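Local coordinates for tyrosine specific protein phosphatase, putative (Trypanosoma brucei, PDB 3M4U), which removes phosphate from phosphotyrosine in proteins, among them the nucleolar protein NOPP44/46, and acts as a life cycle switch of the trypanosome, at residues F7-L12 with Y18-R23; I283-L288 with S296-T301. All coordinates share one frame; numbering follows the deposited sequence.

Contact 1: residues F7-L12 with Y18-R23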
loop_
_atom_site.group_PDB
_atom_site.type_symbol
_atom_site.label_atom_id
_atom_site.label_comp_id
_atom_site.label_asym_id
_atom_site.label_seq_id
_atom_site.Cartn_x
_atom_site.Cartn_y
_atom_site.Cartn_z
ATOM N N PHE A 7 19.981 -16.082 9.859
ATOM C CA PHE A 7 18.904 -16.177 8.884
ATOM C C PHE A 7 19.055 -17.451 8.049
ATOM O O PHE A 7 19.611 -17.432 6.956
ATOM C CB PHE A 7 18.827 -14.910 8.019
ATOM C CG PHE A 7 17.476 -14.694 7.391
ATOM C CD1 PHE A 7 16.362 -14.485 8.178
ATOM C CD2 PHE A 7 17.321 -14.712 6.017
ATOM C CE1 PHE A 7 15.126 -14.304 7.611
ATOM C CE2 PHE A 7 16.081 -14.519 5.446
ATOM C CZ PHE A 7 14.986 -14.319 6.243
ATOM N N PRO A 8 18.559 -18.569 8.593
ATOM C CA PRO A 8 18.662 -19.923 8.036
ATOM C C PRO A 8 18.184 -20.032 6.594
ATOM O O PRO A 8 18.618 -20.938 5.879
ATOM C CB PRO A 8 17.763 -20.745 8.968
ATOM C CG PRO A 8 17.868 -20.030 10.285
ATOM C CD PRO A 8 17.893 -18.570 9.907
ATOM N N MET A 9 17.306 -19.123 6.172
ATOM C CA MET A 9 16.833 -19.125 4.791
ATOM C C MET A 9 17.983 -18.876 3.809
ATOM O O MET A 9 17.937 -19.317 2.668
ATOM C CB MET A 9 15.729 -18.081 4.581
ATOM C CG MET A 9 15.364 -17.836 3.119
ATOM S SD MET A 9 14.287 -19.121 2.426
ATOM C CE MET A 9 12.727 -18.640 3.161
ATOM N N ALA A 10 19.009 -18.161 4.248
ATOM C CA ALA A 10 20.096 -17.817 3.349
ATOM C C ALA A 10 20.975 -19.043 3.076
ATOM O O ALA A 10 21.624 -19.132 2.025
ATOM C CB ALA A 10 20.916 -16.666 3.920
ATOM N N GLN A 11 20.985 -19.992 4.013
ATOM C CA GLN A 11 21.786 -21.212 3.852
ATOM C C GLN A 11 21.073 -22.289 3.029
ATOM O O GLN A 11 21.708 -23.235 2.555
ATOM C CB GLN A 11 22.183 -21.811 5.208
ATOM C CG GLN A 11 22.150 -20.860 6.380
ATOM C CD GLN A 11 23.088 -19.707 6.194
ATOM O OE1 GLN A 11 23.958 -19.737 5.323
ATOM N NE2 GLN A 11 22.919 -18.670 7.009
ATOM N N LEU A 12 19.755 -22.164 2.886
ATOM C CA LEU A 12 18.981 -23.118 2.091
ATOM C C LEU A 12 19.394 -23.045 0.618
ATOM O O LEU A 12 19.805 -21.982 0.125
ATOM C CB LEU A 12 17.468 -22.855 2.226
ATOM C CG LEU A 12 16.567 -23.635 3.200
ATOM C CD1 LEU A 12 17.307 -24.642 4.089
ATOM C CD2 LEU A 12 15.758 -22.675 4.050
ATOM N N TYR A 18 12.722 -21.777 -2.465
ATOM C CA TYR A 18 11.461 -21.657 -3.170
ATOM C C TYR A 18 10.409 -22.562 -2.508
ATOM O O TYR A 18 9.353 -22.092 -2.038
ATOM C CB TYR A 18 11.650 -22.005 -4.642
ATOM C CG TYR A 18 10.370 -21.977 -5.432
ATOM C CD1 TYR A 18 10.022 -20.864 -6.189
ATOM C CD2 TYR A 18 9.494 -23.063 -5.405
ATOM C CE1 TYR A 18 8.841 -20.832 -6.909
ATOM C CE2 TYR A 18 8.307 -23.042 -6.120
ATOM C CZ TYR A 18 7.987 -21.923 -6.871
ATOM O OH TYR A 18 6.809 -21.897 -7.589
ATOM N N SER A 19 10.716 -23.855 -2.460
ATOM C CA SER A 19 9.868 -24.835 -1.792
ATOM C C SER A 19 9.412 -24.339 -0.424
ATOM O O SER A 19 8.249 -24.510 -0.044
ATOM C CB SER A 19 10.621 -26.170 -1.657
ATOM O OG SER A 19 10.237 -26.885 -0.487
ATOM N N ARG A 20 10.338 -23.738 0.318
ATOM C CA ARG A 20 10.043 -23.218 1.651
ATOM C C ARG A 20 9.081 -22.028 1.577
ATOM O O ARG A 20 8.133 -21.923 2.359
ATOM C CB ARG A 20 11.328 -22.787 2.380
ATOM C CG ARG A 20 11.050 -22.230 3.771
ATOM C CD ARG A 20 12.238 -21.559 4.437
ATOM N NE ARG A 20 11.769 -20.817 5.607
ATOM C CZ ARG A 20 12.532 -20.421 6.622
ATOM N NH1 ARG A 20 13.832 -20.694 6.630
ATOM N NH2 ARG A 20 11.991 -19.756 7.640
ATOM N N MET A 21 9.340 -21.119 0.648
ATOM C CA MET A 21 8.454 -19.981 0.479
ATOM C C MET A 21 7.083 -20.476 0.062
ATOM O O MET A 21 6.059 -19.975 0.547
ATOM C CB MET A 21 9.023 -18.976 -0.526
ATOM C CG MET A 21 10.303 -18.323 -0.012
ATOM S SD MET A 21 10.986 -17.010 -1.047
ATOM C CE MET A 21 11.173 -17.852 -2.618
ATOM N N GLN A 22 7.057 -21.482 -0.807
ATOM C CA GLN A 22 5.777 -21.979 -1.290
ATOM C C GLN A 22 4.923 -22.565 -0.163
ATOM O O GLN A 22 3.764 -22.155 0.016
ATOM C CB GLN A 22 5.963 -22.944 -2.461
ATOM C CG GLN A 22 5.343 -24.311 -2.291
ATOM C CD GLN A 22 6.163 -25.377 -3.011
ATOM O OE1 GLN A 22 6.784 -25.096 -4.046
ATOM N NE2 GLN A 22 6.191 -26.596 -2.456
ATOM N N ARG A 23 5.478 -23.480 0.630
ATOM C CA ARG A 23 4.654 -24.064 1.687
ATOM C C ARG A 23 4.384 -23.074 2.818
ATOM O O ARG A 23 3.360 -23.163 3.497
ATOM C CB ARG A 23 5.184 -25.418 2.191
ATOM C CG ARG A 23 6.485 -25.381 2.968
ATOM C CD ARG A 23 6.956 -26.802 3.319
ATOM N NE ARG A 23 8.367 -26.801 3.695
ATOM C CZ ARG A 23 9.354 -26.984 2.831
ATOM N NH1 ARG A 23 9.064 -27.209 1.554
ATOM N NH2 ARG A 23 10.618 -26.950 3.242
#
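The guanidinium of Arg20 has the methyl CE of Met9 over one face and the methyl CD2 of Leu12 at its edge, in its plane. Pro8 comes near that plane through its carbonyl carbon, with C 4.4 Å from Arg20 NH1. The Met9 methyl also touches the root of the group, with CE 3.2 Å from Arg20 CD and 3.4 Å from Arg20 NE. Met9 bends at chi2 (79°) and again at chi3 (77°), and this curls its methyl onto the arginine chain. Arg20 itself runs straight out from helix 14-31, extended from CG to NE. Leu12 crosses it at about a right angle, with CD2 3.7 Å from Arg20 CD. The same methyl of Met9 also touches Met21, with Met9 CE 4.0 Å from Met21 CG. The polar end of Arg20 is bound outside the two segments, by salt bridges from NH1 to Asp256 and from NE to Glu24. Met9 O takes a hydrogen bond from Gln17 NE2 of helix 14-31. The N-terminal turn is thus folded back on the helix that follows it. Met9 and Leu12 flank the arginine chain, and their apolar cover may limit water there and so strengthen its outside ion pairs.

Contact 2: residues I283-L288 with S296-T301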
loop_
_atom_site.group_PDB
_atom_site.type_symbol
_atom_site.label_atom_id
_atom_site.label_comp_id
_atom_site.label_asym_id
_atom_site.label_seq_id
_atom_site.Cartn_x
_atom_site.Cartn_y
_atom_site.Cartn_z
ATOM N N ILE A 283 9.611 -9.914 -0.652
ATOM C CA ILE A 283 9.940 -9.550 0.730
ATOM C C ILE A 283 11.176 -10.302 1.236
ATOM O O ILE A 283 12.064 -9.700 1.853
ATOM C CB ILE A 283 8.740 -9.770 1.689
ATOM C CG1 ILE A 283 7.489 -9.103 1.119
ATOM C CG2 ILE A 283 9.024 -9.190 3.067
ATOM C CD1 ILE A 283 6.255 -9.386 1.921
ATOM N N TYR A 284 11.237 -11.606 0.971
ATOM C CA TYR A 284 12.402 -12.402 1.359
ATOM C C TYR A 284 13.637 -11.912 0.646
ATOM O O TYR A 284 14.712 -11.840 1.226
ATOM C CB TYR A 284 12.205 -13.884 1.031
ATOM C CG TYR A 284 11.703 -14.718 2.178
ATOM C CD1 TYR A 284 12.488 -14.923 3.309
ATOM C CD2 TYR A 284 10.436 -15.297 2.140
ATOM C CE1 TYR A 284 12.020 -15.689 4.385
ATOM C CE2 TYR A 284 9.966 -16.069 3.196
ATOM C CZ TYR A 284 10.769 -16.270 4.312
ATOM O OH TYR A 284 10.309 -17.034 5.364
ATOM N N MET A 285 13.468 -11.566 -0.624
ATOM C CA MET A 285 14.588 -11.171 -1.446
ATOM C C MET A 285 15.106 -9.807 -1.038
ATOM O O MET A 285 16.251 -9.471 -1.310
ATOM C CB MET A 285 14.187 -11.148 -2.908
ATOM C CG MET A 285 13.943 -12.504 -3.531
ATOM S SD MET A 285 13.483 -12.245 -5.263
ATOM C CE MET A 285 13.095 -13.922 -5.775
ATOM N N THR A 286 14.251 -9.013 -0.405
ATOM C CA THR A 286 14.652 -7.700 0.054
ATOM C C THR A 286 15.532 -7.917 1.262
ATOM O O THR A 286 16.585 -7.301 1.394
ATOM C CB THR A 286 13.433 -6.850 0.460
ATOM O OG1 THR A 286 12.547 -6.731 -0.656
ATOM C CG2 THR A 286 13.879 -5.450 0.898
ATOM N N VAL A 287 15.083 -8.808 2.142
ATOM C CA VAL A 287 15.852 -9.237 3.318
ATOM C C VAL A 287 17.208 -9.865 2.974
ATOM O O VAL A 287 18.251 -9.406 3.457
ATOM C CB VAL A 287 15.063 -10.268 4.132
ATOM C CG1 VAL A 287 15.927 -10.836 5.265
ATOM C CG2 VAL A 287 13.776 -9.639 4.658
ATOM N N LEU A 288 17.181 -10.919 2.158
ATOM C CA LEU A 288 18.398 -11.596 1.737
ATOM C C LEU A 288 19.352 -10.606 1.078
ATOM O O LEU A 288 20.557 -10.606 1.349
ATOM C CB LEU A 288 18.076 -12.738 0.763
ATOM C CG LEU A 288 17.166 -13.862 1.281
ATOM C CD1 LEU A 288 16.697 -14.757 0.154
ATOM C CD2 LEU A 288 17.826 -14.683 2.396
ATOM N N SER A 296 20.171 -13.520 -7.675
ATOM C CA SER A 296 20.053 -14.101 -9.013
ATOM C C SER A 296 19.442 -15.492 -8.967
ATOM O O SER A 296 18.451 -15.780 -9.649
ATOM C CB SER A 296 21.422 -14.154 -9.685
ATOM O OG SER A 296 21.992 -12.860 -9.771
ATOM N N GLY A 297 20.037 -16.345 -8.139
ATOM C CA GLY A 297 19.622 -17.730 -8.016
ATOM C C GLY A 297 18.124 -17.960 -7.942
ATOM O O GLY A 297 17.607 -18.911 -8.522
ATOM N N LEU A 298 17.411 -17.105 -7.222
ATOM C CA LEU A 298 15.975 -17.313 -7.098
ATOM C C LEU A 298 15.138 -16.278 -7.847
ATOM O O LEU A 298 14.011 -16.576 -8.238
ATOM C CB LEU A 298 15.541 -17.455 -5.627
ATOM C CG LEU A 298 15.370 -16.230 -4.729
ATOM C CD1 LEU A 298 14.855 -16.678 -3.381
ATOM C CD2 LEU A 298 16.661 -15.447 -4.571
ATOM N N VAL A 299 15.682 -15.081 -8.071
ATOM C CA VAL A 299 14.939 -14.079 -8.836
ATOM C C VAL A 299 14.450 -14.686 -10.138
ATOM O O VAL A 299 13.369 -14.348 -10.622
ATOM C CB VAL A 299 15.747 -12.794 -9.136
ATOM C CG1 VAL A 299 17.207 -13.031 -8.949
ATOM C CG2 VAL A 299 15.467 -12.291 -10.554
ATOM N N SER A 300 15.251 -15.585 -10.705
ATOM C CA SER A 300 14.825 -16.321 -11.879
ATOM C C SER A 300 13.667 -17.178 -11.402
ATOM O O SER A 300 13.793 -18.399 -11.255
ATOM C CB SER A 300 15.966 -17.167 -12.426
ATOM O OG SER A 300 16.680 -17.772 -11.365
ATOM N N THR A 301 12.552 -16.487 -11.145
ATOM C CA THR A 301 11.234 -17.059 -10.880
ATOM C C THR A 301 11.243 -18.573 -10.629
ATOM O O THR A 301 12.041 -19.078 -9.826
ATOM C CB THR A 301 10.278 -16.692 -12.043
ATOM O OG1 THR A 301 10.759 -17.273 -13.264
ATOM C CG2 THR A 301 10.214 -15.169 -12.227
#
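Helix 277-290 and the short helix 296-299 form a small helix-loop-helix packing, and Met285 and Leu298 carry it, reaching toward each other tip to tip. The methyl CE of Met285 lies 3.4 Å from the branch carbon CG of Leu298. The same methyl reaches the backbone beside it, with CE 3.6 Å from Val299 CA. Met285 is extended beyond CG, with chi2 and chi3 both near 180°, which carries its methyl across to the second helix. Both methyls of the leucine lie further back, with Leu298 CD1 and CD2 each 4.1 Å from Met285 CE. Leu288, one turn further along helix 277-290, adds a looser touch, its CD1 4.4 Å from Leu298 CD1. Leu298 also packs on Thr14 and Gln17 of helix 14-31, so it fills the corner between three helices. Leu288 is covered in turn by Phe7 and Ile295. The chain leaves the helix at Ser300. After a short loop the single turn of helix 296-299 thus runs back against the side of helix 277-290, a simple antiparallel helix pairing at the C-terminal end of the modelled chain.

Overall arrangement
Both contacts lie on the same side of the molecule, with centres about 10 Å apart, and each is partly buried. Each involves one end of the modelled chain. Contact 1 folds the N-terminal turn onto helix 14-31, and contact 2 brings the last short helix to helix 277-290. Met9, Met21, Leu288 and Leu298 are buried, while Pro8 and Val299 lie at the surface. The contacts meet through Tyr284, whose ring atom CE1 lies 3.3 Å from Met9 CE, and through Phe7, which packs on Val287. Tyr284 OH is also hydrogen-bonded to Glu24, which pairs with Arg20. Contact 1 sets methyl groups beside a charged side chain, while contact 2 is wholly apolar between its side chains.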